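Local coordinates for protein serine racemase (Enterococcus faecalis, PDB 4ECL) that forms the cytoplasmic part of VanTG, an alanine racemase family protein that joins a TIM-barrel domain to a mainly beta C-terminal domain, at residues Arg91-Cys96 with Gln116-Lys121; Leu112-Gly117 with Lys150-Ala155; Val199-Ser204 with Pro211-Asp216; Ser203-Leu208 with Val220-Tyr225. All blocks are in the same frame, centred on the assembly; numbering follows the deposited sequence.

Contact 1. Residues Arg91-Cys96 with Gln116-Lys121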
loop_
_atom_site.group_PDB
_atom_site.type_symbol
_atom_site.label_atom_id
_atom_site.label_comp_id
_atom_site.label_asym_id
_atom_site.label_seq_id
_atom_site.Cartn_x
_atom_site.Cartn_y
_atom_site.Cartn_z
ATOM N N ARG A 91 -3.471 12.938 23.748
ATOM C CA ARG A 91 -2.916 13.897 22.803
ATOM C C ARG A 91 -3.813 15.123 22.705
ATOM O O ARG A 91 -3.804 15.831 21.703
ATOM C CB ARG A 91 -2.697 13.247 21.427
ATOM C CG ARG A 91 -1.674 12.105 21.445
ATOM C CD ARG A 91 -1.387 11.545 20.044
ATOM N NE ARG A 91 -0.550 12.442 19.250
ATOM C CZ ARG A 91 -0.153 12.196 18.005
ATOM N NH1 ARG A 91 -0.512 11.073 17.397
ATOM N NH2 ARG A 91 0.604 13.075 17.366
ATOM N N ALA A 92 -4.586 15.373 23.759
ATOM C CA ALA A 92 -5.521 16.495 23.765
ATOM C C ALA A 92 -4.798 17.830 23.646
ATOM O O ALA A 92 -5.364 18.808 23.163
ATOM C CB ALA A 92 -6.380 16.475 25.015
ATOM N N LYS A 93 -3.548 17.863 24.100
ATOM C CA LYS A 93 -2.736 19.067 24.022
ATOM C C LYS A 93 -2.427 19.427 22.565
ATOM O O LYS A 93 -2.449 20.597 22.182
ATOM C CB LYS A 93 -1.448 18.877 24.819
ATOM C CG LYS A 93 -0.499 20.050 24.753
ATOM C CD LYS A 93 0.690 19.841 25.674
ATOM C CE LYS A 93 1.801 20.835 25.364
ATOM N NZ LYS A 93 1.306 22.241 25.313
ATOM N N GLU A 94 -2.151 18.414 21.755
ATOM C CA GLU A 94 -1.872 18.623 20.339
ATOM C C GLU A 94 -3.124 19.051 19.583
ATOM O O GLU A 94 -3.049 19.868 18.664
ATOM C CB GLU A 94 -1.288 17.357 19.710
ATOM C CG GLU A 94 0.112 17.027 20.183
ATOM C CD GLU A 94 0.576 15.663 19.706
ATOM O OE1 GLU A 94 0.230 14.660 20.367
ATOM O OE2 GLU A 94 1.283 15.592 18.675
ATOM N N LEU A 95 -4.269 18.490 19.968
ATOM C CA LEU A 95 -5.541 18.880 19.375
ATOM C C LEU A 95 -5.752 20.362 19.601
ATOM O O LEU A 95 -6.209 21.087 18.705
ATOM C CB LEU A 95 -6.693 18.114 20.021
ATOM C CG LEU A 95 -6.875 16.670 19.574
ATOM C CD1 LEU A 95 -7.949 15.977 20.390
ATOM C CD2 LEU A 95 -7.232 16.662 18.105
ATOM N N CYS A 96 -5.414 20.807 20.807
ATOM C CA CYS A 96 -5.624 22.192 21.194
ATOM C C CYS A 96 -4.652 23.111 20.463
ATOM O O CYS A 96 -5.065 24.127 19.891
ATOM C CB CYS A 96 -5.470 22.359 22.706
ATOM S SG CYS A 96 -5.875 24.013 23.298
ATOM N N GLN A 116 -9.152 15.947 30.143
ATOM C CA GLN A 116 -7.760 16.302 29.885
ATOM C C GLN A 116 -7.511 17.789 30.163
ATOM O O GLN A 116 -6.372 18.210 30.357
ATOM C CB GLN A 116 -7.354 15.916 28.467
ATOM C CG GLN A 116 -7.645 14.462 28.133
ATOM C CD GLN A 116 -7.075 13.505 29.165
ATOM O OE1 GLN A 116 -5.874 13.514 29.435
ATOM N NE2 GLN A 116 -7.935 12.673 29.748
ATOM N N GLY A 117 -8.586 18.574 30.198
ATOM C CA GLY A 117 -8.510 19.972 30.586
ATOM C C GLY A 117 -8.176 20.957 29.478
ATOM O O GLY A 117 -8.033 22.157 29.732
ATOM N N TYR A 118 -8.050 20.462 28.250
ATOM C CA TYR A 118 -7.740 21.325 27.110
ATOM C C TYR A 118 -8.986 21.755 26.335
ATOM O O TYR A 118 -9.888 20.952 26.087
ATOM C CB TYR A 118 -6.739 20.643 26.178
ATOM C CG TYR A 118 -5.377 20.480 26.803
ATOM C CD1 TYR A 118 -4.530 21.567 26.943
ATOM C CD2 TYR A 118 -4.943 19.247 27.267
ATOM C CE1 TYR A 118 -3.283 21.433 27.523
ATOM C CE2 TYR A 118 -3.694 19.101 27.854
ATOM C CZ TYR A 118 -2.873 20.199 27.977
ATOM O OH TYR A 118 -1.634 20.075 28.551
ATOM N N ASP A 119 -9.034 23.032 25.970
ATOM C CA ASP A 119 -10.124 23.559 25.156
ATOM C C ASP A 119 -10.020 23.058 23.713
ATOM O O ASP A 119 -9.063 23.357 23.007
ATOM C CB ASP A 119 -10.139 25.087 25.209
ATOM C CG ASP A 119 -10.616 25.618 26.557
ATOM O OD1 ASP A 119 -11.357 24.891 27.258
ATOM O OD2 ASP A 119 -10.255 26.761 26.909
ATOM N N ILE A 120 -11.021 22.294 23.294
ATOM C CA ILE A 120 -10.987 21.556 22.040
ATOM C C ILE A 120 -12.287 21.753 21.264
ATOM O O ILE A 120 -13.374 21.682 21.844
ATOM C CB ILE A 120 -10.829 20.060 22.325
ATOM C CG1 ILE A 120 -9.453 19.775 22.922
ATOM C CG2 ILE A 120 -11.029 19.238 21.068
ATOM C CD1 ILE A 120 -9.168 18.312 23.066
ATOM N N LYS A 121 -12.186 22.009 19.961
ATOM C CA LYS A 121 -13.376 22.079 19.120
ATOM C C LYS A 121 -13.783 20.675 18.672
ATOM O O LYS A 121 -12.930 19.834 18.412
ATOM C CB LYS A 121 -13.131 22.960 17.897
ATOM C CG LYS A 121 -13.401 24.437 18.099
ATOM C CD LYS A 121 -13.750 25.095 16.762
ATOM C CE LYS A 121 -13.992 26.592 16.913
ATOM N NZ LYS A 121 -12.750 27.315 17.315
HETATM O O HOH W 1 0.277 22.788 28.597
HETATM O O HOH W 2 -9.428 22.167 18.949
#
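Lys93 crosses one face of the Tyr118 ring obliquely. Its CA sits over the centre of that face, 3.9 Å from the ring centroid of Tyr118 and 8° off the normal, a CH-pi contact. Lys93 CB follows on the same face, 3.7 Å from Tyr118 CZ. Ala92 fills the next place. Its CB touches Gln116 CB at 3.6 Å and also packs on Ile120 CD1 at 3.9 Å. Deeper in, Leu95 CD1 touches Ile120 CD1 at 3.8 Å. Both segments belong to the TIM-barrel domain. Helix 92-97 is one of its outer helices, and 116-121 leads into barrel strand 120-127. Leu113 of helix 107-114 touches Ala92, Leu95 and Ile120, so the apolar patch extends between the two helices and the strand. A water accepts a bond from Lys121 N at 2.9 Å and gives a weak one to Leu95 O. At the start of the helix, Arg91 grips Glu94 side-on. Arg91 NE meets Glu94 OE1 at 2.6 Å, and Arg91 NH2 meets Glu94 OE2 at 2.9 Å; both oxygens lie in the guanidinium plane. Arg91 NH1 has a second acidic partner in Asp67, and Arg91 also packs on Asp5 of the second subunit.

Contact 2. Residues Leu112-Gly117 with Lys150-Ala155; sequences LLNKQG and KHIKVA
Asn114 reaches across to His151 and Ile152 from the last part of helix 107-114. Its CB packs on Ile152 CG1 at 4.0 Å. CG is anti to the backbone N (chi1 -176°), which carries it toward the N-H of His151. OD1 accepts a hydrogen bond from His151 N at 2.8 Å, with the donor in the carbonyl plane and an N-H...O angle of 153°. OD1 also lies 3.3 Å from His151 CB. ND2 holds a water weakly, and that water takes a second weak bond from Lys150 N. A type I turn from Asn114 to Gly117 brings the glycine over the His151 ring. Gly117 CA lies 3.9 Å from the centroid of the His151 ring, over one face, and its O stands above the same face nearer the rim. Lys150 CG lies over the opposite face, toward the rim. His151 ND1 is hydrogen-bonded to Asp119 OD1, which would help fix the rotation of the ring. Leu113 CD2 meets Ile152 CD1 at 4.1 Å, the two side chains crossing at about a right angle. The contact thus lays the end of helix 107-114 against the start of barrel strand 152-158, with strand 120-127 paired alongside and helix 92-97 packing on Leu113.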
loop_
_atom_site.group_PDB
_atom_site.type_symbol
_atom_site.label_atom_id
_atom_site.label_comp_id
_atom_site.label_asym_id
_atom_site.label_seq_id
_atom_site.Cartn_x
_atom_site.Cartn_y
_atom_site.Cartn_z
ATOM N N LEU A 112 -13.819 11.551 28.752
ATOM C CA LEU A 112 -12.386 11.359 28.931
ATOM C C LEU A 112 -11.547 12.443 28.254
ATOM O O LEU A 112 -10.526 12.882 28.795
ATOM C CB LEU A 112 -11.981 9.979 28.410
ATOM C CG LEU A 112 -10.560 9.492 28.691
ATOM C CD1 LEU A 112 -10.248 9.569 30.171
ATOM C CD2 LEU A 112 -10.398 8.065 28.202
ATOM N N LEU A 113 -11.965 12.858 27.063
ATOM C CA LEU A 113 -11.280 13.940 26.367
ATOM C C LEU A 113 -11.450 15.267 27.112
ATOM O O LEU A 113 -10.515 16.075 27.183
ATOM C CB LEU A 113 -11.813 14.077 24.933
ATOM C CG LEU A 113 -11.061 15.058 24.034
ATOM C CD1 LEU A 113 -9.657 14.556 23.751
ATOM C CD2 LEU A 113 -11.819 15.295 22.742
ATOM N N ASN A 114 -12.649 15.481 27.656
ATOM C CA ASN A 114 -12.964 16.686 28.423
ATOM C C ASN A 114 -12.093 16.790 29.671
ATOM O O ASN A 114 -11.638 17.876 30.038
ATOM C CB ASN A 114 -14.442 16.686 28.824
ATOM C CG ASN A 114 -14.865 17.968 29.536
ATOM O OD1 ASN A 114 -14.555 19.077 29.094
ATOM N ND2 ASN A 114 -15.580 17.817 30.646
ATOM N N LYS A 115 -11.851 15.647 30.306
ATOM C CA LYS A 115 -11.101 15.605 31.558
ATOM C C LYS A 115 -9.632 15.952 31.384
ATOM O O LYS A 115 -8.942 16.233 32.361
ATOM C CB LYS A 115 -11.249 14.239 32.225
ATOM C CG LYS A 115 -12.660 13.975 32.703
ATOM C CD LYS A 115 -12.810 12.589 33.286
ATOM C CE LYS A 115 -14.182 12.426 33.921
ATOM N NZ LYS A 115 -14.375 13.368 35.059
ATOM N N GLN A 116 -9.152 15.947 30.143
ATOM C CA GLN A 116 -7.760 16.302 29.885
ATOM C C GLN A 116 -7.511 17.789 30.163
ATOM O O GLN A 116 -6.372 18.210 30.357
ATOM C CB GLN A 116 -7.354 15.916 28.467
ATOM C CG GLN A 116 -7.645 14.462 28.133
ATOM C CD GLN A 116 -7.075 13.505 29.165
ATOM O OE1 GLN A 116 -5.874 13.514 29.435
ATOM N NE2 GLN A 116 -7.935 12.673 29.748
ATOM N N GLY A 117 -8.586 18.574 30.198
ATOM C CA GLY A 117 -8.510 19.972 30.586
ATOM C C GLY A 117 -8.176 20.957 29.478
ATOM O O GLY A 117 -8.033 22.157 29.732
ATOM N N LYS A 150 -17.343 21.152 29.703
ATOM C CA LYS A 150 -16.638 22.414 29.939
ATOM C C LYS A 150 -15.547 22.762 28.918
ATOM O O LYS A 150 -15.387 23.928 28.545
ATOM C CB LYS A 150 -16.055 22.391 31.358
ATOM C CG LYS A 150 -15.010 23.443 31.670
ATOM C CD LYS A 150 -14.498 23.223 33.089
ATOM C CE LYS A 150 -13.420 24.220 33.483
ATOM N NZ LYS A 150 -12.920 23.946 34.864
ATOM N N HIS A 151 -14.802 21.763 28.458
ATOM C CA HIS A 151 -13.668 22.036 27.584
ATOM C C HIS A 151 -13.912 21.660 26.131
ATOM O O HIS A 151 -13.068 21.917 25.271
ATOM C CB HIS A 151 -12.415 21.337 28.107
ATOM C CG HIS A 151 -11.942 21.861 29.427
ATOM N ND1 HIS A 151 -11.297 23.073 29.557
ATOM C CD2 HIS A 151 -12.023 21.341 30.674
ATOM C CE1 HIS A 151 -10.999 23.276 30.827
ATOM N NE2 HIS A 151 -11.428 22.241 31.528
ATOM N N ILE A 152 -15.062 21.050 25.860
ATOM C CA ILE A 152 -15.407 20.639 24.504
ATOM C C ILE A 152 -16.441 21.584 23.913
ATOM O O ILE A 152 -17.554 21.676 24.430
ATOM C CB ILE A 152 -16.010 19.221 24.479
ATOM C CG1 ILE A 152 -15.124 18.233 25.238
ATOM C CG2 ILE A 152 -16.255 18.764 23.049
ATOM C CD1 ILE A 152 -13.670 18.309 24.907
ATOM N N LYS A 153 -16.085 22.284 22.838
ATOM C CA LYS A 153 -17.050 23.131 22.142
ATOM C C LYS A 153 -17.619 22.401 20.929
ATOM O O LYS A 153 -16.932 22.221 19.923
ATOM C CB LYS A 153 -16.411 24.449 21.712
ATOM C CG LYS A 153 -17.408 25.436 21.113
ATOM C CD LYS A 153 -18.371 25.956 22.182
ATOM C CE LYS A 153 -19.720 26.349 21.591
ATOM N NZ LYS A 153 -20.466 25.170 21.059
ATOM N N VAL A 154 -18.875 21.981 21.010
ATOM C CA VAL A 154 -19.446 21.202 19.918
ATOM C C VAL A 154 -19.879 22.137 18.787
ATOM O O VAL A 154 -20.803 22.939 18.940
ATOM C CB VAL A 154 -20.595 20.308 20.402
ATOM C CG1 VAL A 154 -21.091 19.418 19.290
ATOM C CG2 VAL A 154 -20.119 19.461 21.553
ATOM N N ALA A 155 -19.180 22.039 17.659
ATOM C CA ALA A 155 -19.373 22.956 16.538
ATOM C C ALA A 155 -20.122 22.279 15.391
ATOM O O ALA A 155 -20.470 22.910 14.395
ATOM C CB ALA A 155 -18.017 23.496 16.056
HETATM O O HOH W 3 -17.787 19.576 32.598
#

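Contact 3. Residues Val199-Ser204 with Pro211-Asp216; sequences VHIQSS and PELECD. With SO4 (sulfate ion), chain G.
Cys215 and Ile201 meet at the apolar centre, where Cys215 SG lies 3.6 Å from Ile201 CD1. The sulfur is set beside its own backbone N, anti to the carbonyl carbon (chi1 -52°), and there it meets the isoleucine. Val199 CG1 flanks it more loosely, 4.1 Å from Cys215 SG. Leu213 closes the next part of the centre. Its CD1 touches Gln202 CG at 3.7 Å, and the two side chains slide past each other in opposite directions. Leu213 also crosses Ile201 at about a right angle. Phe182 of helix 169-191 packs on both Val199 and Ile201, so this layer lies under the outer helix. The arrangement is a beta-alpha-beta unit of the TIM barrel. Strand 198-200 leads through helix 204-209, and the loop at 211-216 returns the chain to strand 217-220. The polar edge has two parts. At one, a water joins the segments: it donates to Gln202 OE1 at 2.6 Å and to Leu213 O, and accepts from Cys215 N at 3.0 Å. Gln202 NE2 makes a weak bond to Gly206 O. At the other, Val199 is held by both of its backbone polar atoms. Asp216 N donates to Val199 O at 2.7 Å. Val199 N donates to Asp216 OD2 at 2.7 Å, meeting the anti side of the oxygen 20° out of the carboxylate plane. Asp216 thus pairs with one residue through main chain and side chain together. Its other oxygen, OD1, makes a long, weak ion pair with Lys30 NZ.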
loop_
_atom_site.group_PDB
_atom_site.type_symbol
_atom_site.label_atom_id
_atom_site.label_comp_id
_atom_site.label_asym_id
_atom_site.label_seq_id
_atom_site.Cartn_x
_atom_site.Cartn_y
_atom_site.Cartn_z
ATOM N N VAL A 199 -24.518 20.946 10.553
ATOM C CA VAL A 199 -24.932 19.576 10.279
ATOM C C VAL A 199 -24.278 19.029 9.010
ATOM O O VAL A 199 -24.181 19.735 7.999
ATOM C CB VAL A 199 -26.460 19.504 10.111
ATOM C CG1 VAL A 199 -26.894 18.134 9.624
ATOM C CG2 VAL A 199 -27.169 19.866 11.432
ATOM N N HIS A 200 -23.839 17.772 9.053
ATOM C CA HIS A 200 -23.481 17.087 7.820
ATOM C C HIS A 200 -23.819 15.599 7.850
ATOM O O HIS A 200 -23.657 14.937 8.856
ATOM C CB HIS A 200 -22.031 17.372 7.389
ATOM C CG HIS A 200 -21.005 17.196 8.472
ATOM N ND1 HIS A 200 -20.109 16.148 8.488
ATOM C CD2 HIS A 200 -20.697 17.966 9.544
ATOM C CE1 HIS A 200 -19.309 16.266 9.534
ATOM N NE2 HIS A 200 -19.650 17.357 10.196
ATOM N N ILE A 201 -24.305 15.098 6.725
ATOM C CA ILE A 201 -24.865 13.757 6.617
ATOM C C ILE A 201 -24.279 13.091 5.374
ATOM O O ILE A 201 -24.112 11.870 5.320
ATOM C CB ILE A 201 -26.411 13.866 6.456
ATOM C CG1 ILE A 201 -27.044 14.369 7.751
ATOM C CG2 ILE A 201 -27.060 12.541 6.066
ATOM C CD1 ILE A 201 -28.432 14.965 7.527
ATOM N N GLN A 202 -23.957 13.908 4.372
ATOM C CA GLN A 202 -23.596 13.387 3.051
ATOM C C GLN A 202 -22.107 13.235 2.778
ATOM O O GLN A 202 -21.284 14.111 3.086
ATOM C CB GLN A 202 -24.191 14.264 1.944
ATOM C CG GLN A 202 -25.696 14.407 1.991
ATOM C CD GLN A 202 -26.128 15.763 1.528
ATOM O OE1 GLN A 202 -25.905 16.761 2.220
ATOM N NE2 GLN A 202 -26.707 15.826 0.330
ATOM N N SER A 203 -21.779 12.109 2.164
ATOM C CA SER A 203 -20.512 11.967 1.479
ATOM C C SER A 203 -20.805 12.124 -0.012
ATOM O O SER A 203 -21.863 12.657 -0.360
ATOM C CB SER A 203 -19.881 10.617 1.810
ATOM O OG SER A 203 -19.513 10.585 3.173
ATOM N N SER A 204 -19.894 11.670 -0.885
ATOM C CA SER A 204 -20.054 11.850 -2.342
ATOM C C SER A 204 -21.406 11.384 -2.879
ATOM O O SER A 204 -22.089 12.121 -3.578
ATOM C CB SER A 204 -18.945 11.136 -3.143
ATOM O OG SER A 204 -17.662 11.713 -2.934
ATOM N N PRO A 211 -29.615 14.753 -3.194
ATOM C CA PRO A 211 -29.215 16.157 -3.301
ATOM C C PRO A 211 -30.196 17.073 -2.590
ATOM O O PRO A 211 -29.854 18.204 -2.248
ATOM C CB PRO A 211 -29.277 16.415 -4.803
ATOM C CG PRO A 211 -30.344 15.496 -5.285
ATOM C CD PRO A 211 -30.262 14.266 -4.422
ATOM N N GLU A 212 -31.407 16.577 -2.370
ATOM C CA GLU A 212 -32.444 17.352 -1.710
ATOM C C GLU A 212 -32.141 17.640 -0.237
ATOM O O GLU A 212 -32.735 18.545 0.341
ATOM C CB GLU A 212 -33.803 16.666 -1.862
ATOM C CG GLU A 212 -34.060 15.533 -0.876
ATOM C CD GLU A 212 -33.370 14.218 -1.234
ATOM O OE1 GLU A 212 -33.102 13.961 -2.438
ATOM O OE2 GLU A 212 -33.110 13.434 -0.290
ATOM N N LEU A 213 -31.226 16.884 0.379
ATOM C CA LEU A 213 -30.847 17.175 1.763
ATOM C C LEU A 213 -30.244 18.574 1.892
ATOM O O LEU A 213 -29.590 19.059 0.975
ATOM C CB LEU A 213 -29.865 16.135 2.304
ATOM C CG LEU A 213 -30.414 14.738 2.587
ATOM C CD1 LEU A 213 -29.266 13.747 2.825
ATOM C CD2 LEU A 213 -31.405 14.750 3.778
ATOM N N GLU A 214 -30.486 19.221 3.029
ATOM C CA GLU A 214 -29.964 20.563 3.284
ATOM C C GLU A 214 -29.081 20.602 4.537
ATOM O O GLU A 214 -29.589 20.704 5.661
ATOM C CB GLU A 214 -31.115 21.563 3.433
ATOM C CG GLU A 214 -31.943 21.774 2.174
ATOM C CD GLU A 214 -31.240 22.630 1.115
ATOM O OE1 GLU A 214 -30.258 23.326 1.441
ATOM O OE2 GLU A 214 -31.694 22.614 -0.048
ATOM N N CYS A 215 -27.764 20.534 4.335
ATOM C CA CYS A 215 -26.809 20.510 5.440
ATOM C C CYS A 215 -25.793 21.641 5.329
ATOM O O CYS A 215 -25.809 22.411 4.367
ATOM C CB CYS A 215 -26.091 19.154 5.497
ATOM S SG CYS A 215 -27.231 17.738 5.517
ATOM N N ASP A 216 -24.899 21.738 6.311
ATOM C CA ASP A 216 -23.906 22.812 6.314
ATOM C C ASP A 216 -22.582 22.399 5.674
ATOM O O ASP A 216 -21.788 23.249 5.275
ATOM C CB ASP A 216 -23.681 23.298 7.740
ATOM C CG ASP A 216 -24.962 23.782 8.377
ATOM O OD1 ASP A 216 -25.358 24.933 8.096
ATOM O OD2 ASP A 216 -25.590 22.994 9.120
HETATM S S SO4 G . -16.617 9.250 -0.267
HETATM O O1 SO4 G . -16.439 9.237 1.190
HETATM O O2 SO4 G . -17.021 10.591 -0.690
HETATM O O3 SO4 G . -15.341 8.890 -0.880
HETATM O O4 SO4 G . -17.623 8.262 -0.644
HETATM O O HOH W 4 -26.471 19.278 1.895
#

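Contact 4. Residues Ser203-Leu208 with Val220-Tyr225; sequences SSYGLL and VGVALY. With SO4 (sulfate ion), chain G.
Ser204 and Val220 bring the two backbones closest, CA to CA 4.9 Å, where the first turn of helix 204-209 faces a short run, 222-224, with helical backbone angles. The Ser204 hydroxyl carries the contact. Its OG is anti to the carbonyl carbon and beside the backbone N (chi1 -67°), and OG and N bind the same sulfate oxygen. OG accepts a bond from Ala223 N at 3.1 Å, nearly straight at 165°. It donates to sulfate O2 at 2.6 Å. Ala223 CB lies 3.4 Å from Ser204 OG, and Val222 CG2 also comes close to the hydroxyl. Farther out, Val222 CG2 makes a loose contact with the ring of Tyr205. The sulfate sits between the segments and is gripped largely by main-chain N-H groups. Its O2 receives Ser204 N at 3.1 Å and Gly221 N at 2.9 Å besides the hydroxyl, so three donors converge on one oxygen. The bond from Gly221 is bent, at 131°. Sulfate O3 takes Val222 N at 3.0 Å. Tyr42 OH is a further hydrogen-bonding partner of the ion. Gly221 has no side chain, and the ion comes in close beside its CA. The sulfate probably came from the crystallisation liquor. Even so, backbone N-H groups at the start of a helix and of a helical run, joined by a serine hydroxyl, make a site suited to a tetrahedral anion. This is consistent with the cofactor-phosphate site of alanine racemase relatives.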
loop_
_atom_site.group_PDB
_atom_site.type_symbol
_atom_site.label_atom_id
_atom_site.label_comp_id
_atom_site.label_asym_id
_atom_site.label_seq_id
_atom_site.Cartn_x
_atom_site.Cartn_y
_atom_site.Cartn_z
ATOM N N SER A 203 -21.779 12.109 2.164
ATOM C CA SER A 203 -20.512 11.967 1.479
ATOM C C SER A 203 -20.805 12.124 -0.012
ATOM O O SER A 203 -21.863 12.657 -0.360
ATOM C CB SER A 203 -19.881 10.617 1.810
ATOM O OG SER A 203 -19.513 10.585 3.173
ATOM N N SER A 204 -19.894 11.670 -0.885
ATOM C CA SER A 204 -20.054 11.850 -2.342
ATOM C C SER A 204 -21.406 11.384 -2.879
ATOM O O SER A 204 -22.089 12.121 -3.578
ATOM C CB SER A 204 -18.945 11.136 -3.143
ATOM O OG SER A 204 -17.662 11.713 -2.934
ATOM N N TYR A 205 -21.787 10.148 -2.587
ATOM C CA TYR A 205 -23.049 9.641 -3.116
ATOM C C TYR A 205 -24.279 10.245 -2.411
ATOM O O TYR A 205 -25.399 10.202 -2.934
ATOM C CB TYR A 205 -23.068 8.111 -3.090
ATOM C CG TYR A 205 -22.199 7.499 -4.164
ATOM C CD1 TYR A 205 -22.666 7.359 -5.469
ATOM C CD2 TYR A 205 -20.910 7.072 -3.881
ATOM C CE1 TYR A 205 -21.871 6.802 -6.469
ATOM C CE2 TYR A 205 -20.105 6.511 -4.870
ATOM C CZ TYR A 205 -20.591 6.379 -6.163
ATOM O OH TYR A 205 -19.790 5.820 -7.145
ATOM N N GLY A 206 -24.060 10.815 -1.230
ATOM C CA GLY A 206 -25.125 11.500 -0.510
ATOM C C GLY A 206 -25.552 12.730 -1.288
ATOM O O GLY A 206 -26.748 13.021 -1.428
ATOM N N LEU A 207 -24.559 13.458 -1.788
ATOM C CA LEU A 207 -24.799 14.581 -2.695
ATOM C C LEU A 207 -25.431 14.105 -4.001
ATOM O O LEU A 207 -26.455 14.628 -4.425
ATOM C CB LEU A 207 -23.490 15.314 -3.007
ATOM C CG LEU A 207 -23.596 16.434 -4.040
ATOM C CD1 LEU A 207 -24.712 17.434 -3.672
ATOM C CD2 LEU A 207 -22.258 17.137 -4.166
ATOM N N LEU A 208 -24.814 13.113 -4.636
ATOM C CA LEU A 208 -25.262 12.645 -5.951
ATOM C C LEU A 208 -26.648 12.009 -5.944
ATOM O O LEU A 208 -27.405 12.154 -6.907
ATOM C CB LEU A 208 -24.266 11.637 -6.538
ATOM C CG LEU A 208 -22.850 12.121 -6.831
ATOM C CD1 LEU A 208 -22.011 10.960 -7.376
ATOM C CD2 LEU A 208 -22.876 13.288 -7.807
ATOM N N VAL A 220 -16.774 15.501 0.679
ATOM C CA VAL A 220 -16.566 14.878 -0.622
ATOM C C VAL A 220 -15.233 14.138 -0.723
ATOM O O VAL A 220 -14.161 14.695 -0.472
ATOM C CB VAL A 220 -16.777 15.888 -1.782
ATOM C CG1 VAL A 220 -18.209 16.397 -1.765
ATOM C CG2 VAL A 220 -15.837 17.053 -1.639
ATOM N N GLY A 221 -15.322 12.858 -1.069
ATOM C CA GLY A 221 -14.149 12.023 -1.245
ATOM C C GLY A 221 -13.943 11.703 -2.712
ATOM O O GLY A 221 -13.391 12.517 -3.451
ATOM N N VAL A 222 -14.395 10.528 -3.144
ATOM C CA VAL A 222 -14.136 10.074 -4.511
ATOM C C VAL A 222 -14.582 11.062 -5.592
ATOM O O VAL A 222 -13.891 11.216 -6.596
ATOM C CB VAL A 222 -14.750 8.681 -4.806
ATOM C CG1 VAL A 222 -14.059 7.611 -3.989
ATOM C CG2 VAL A 222 -16.275 8.683 -4.550
ATOM N N ALA A 223 -15.716 11.736 -5.389
ATOM C CA ALA A 223 -16.212 12.678 -6.390
ATOM C C ALA A 223 -15.211 13.801 -6.611
ATOM O O ALA A 223 -15.015 14.260 -7.740
ATOM C CB ALA A 223 -17.588 13.252 -5.988
ATOM N N LEU A 224 -14.578 14.248 -5.532
ATOM C CA LEU A 224 -13.601 15.321 -5.634
ATOM C C LEU A 224 -12.452 14.913 -6.564
ATOM O O LEU A 224 -11.870 15.747 -7.268
ATOM C CB LEU A 224 -13.069 15.655 -4.249
ATOM C CG LEU A 224 -12.016 16.752 -4.136
ATOM C CD1 LEU A 224 -12.634 18.089 -4.397
ATOM C CD2 LEU A 224 -11.333 16.725 -2.771
ATOM N N TYR A 225 -12.150 13.623 -6.582
ATOM C CA TYR A 225 -11.027 13.113 -7.367
ATOM C C TYR A 225 -11.453 12.651 -8.761
ATOM O O TYR A 225 -10.646 12.156 -9.550
ATOM C CB TYR A 225 -10.303 12.007 -6.586
ATOM C CG TYR A 225 -9.845 12.489 -5.226
ATOM C CD1 TYR A 225 -8.857 13.463 -5.114
ATOM C CD2 TYR A 225 -10.412 11.998 -4.060
ATOM C CE1 TYR A 225 -8.433 13.923 -3.879
ATOM C CE2 TYR A 225 -9.994 12.450 -2.814
ATOM C CZ TYR A 225 -9.004 13.414 -2.734
ATOM O OH TYR A 225 -8.586 13.883 -1.505
HETATM S S SO4 G . -16.617 9.250 -0.267
HETATM O O1 SO4 G . -16.439 9.237 1.190
HETATM O O2 SO4 G . -17.021 10.591 -0.690
HETATM O O3 SO4 G . -15.341 8.890 -0.880
HETATM O O4 SO4 G . -17.623 8.262 -0.644
#

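From the N terminus, contact 1 comes first and closes the loop from helix 92-97 to strand 120-127. Contact 2 opens at 112, before contact 1 has ended, and closes at strand 152-158. The two loops therefore overlap, sharing Gln116 and Gly117, and they touch through neighbouring strands. Contacts 3 and 4 come later, in series with the first two. Contact 3 ties strand 198-200 to the loop before strand 217-220. Contact 4 starts from the same Ser203-Ser204 and ends at the close of that strand and the loop after it, so these two overlap as well. Contacts 1 and 2 join outer helices to the barrel sheet; contacts 3 and 4 both reach the sulfate through Ser204.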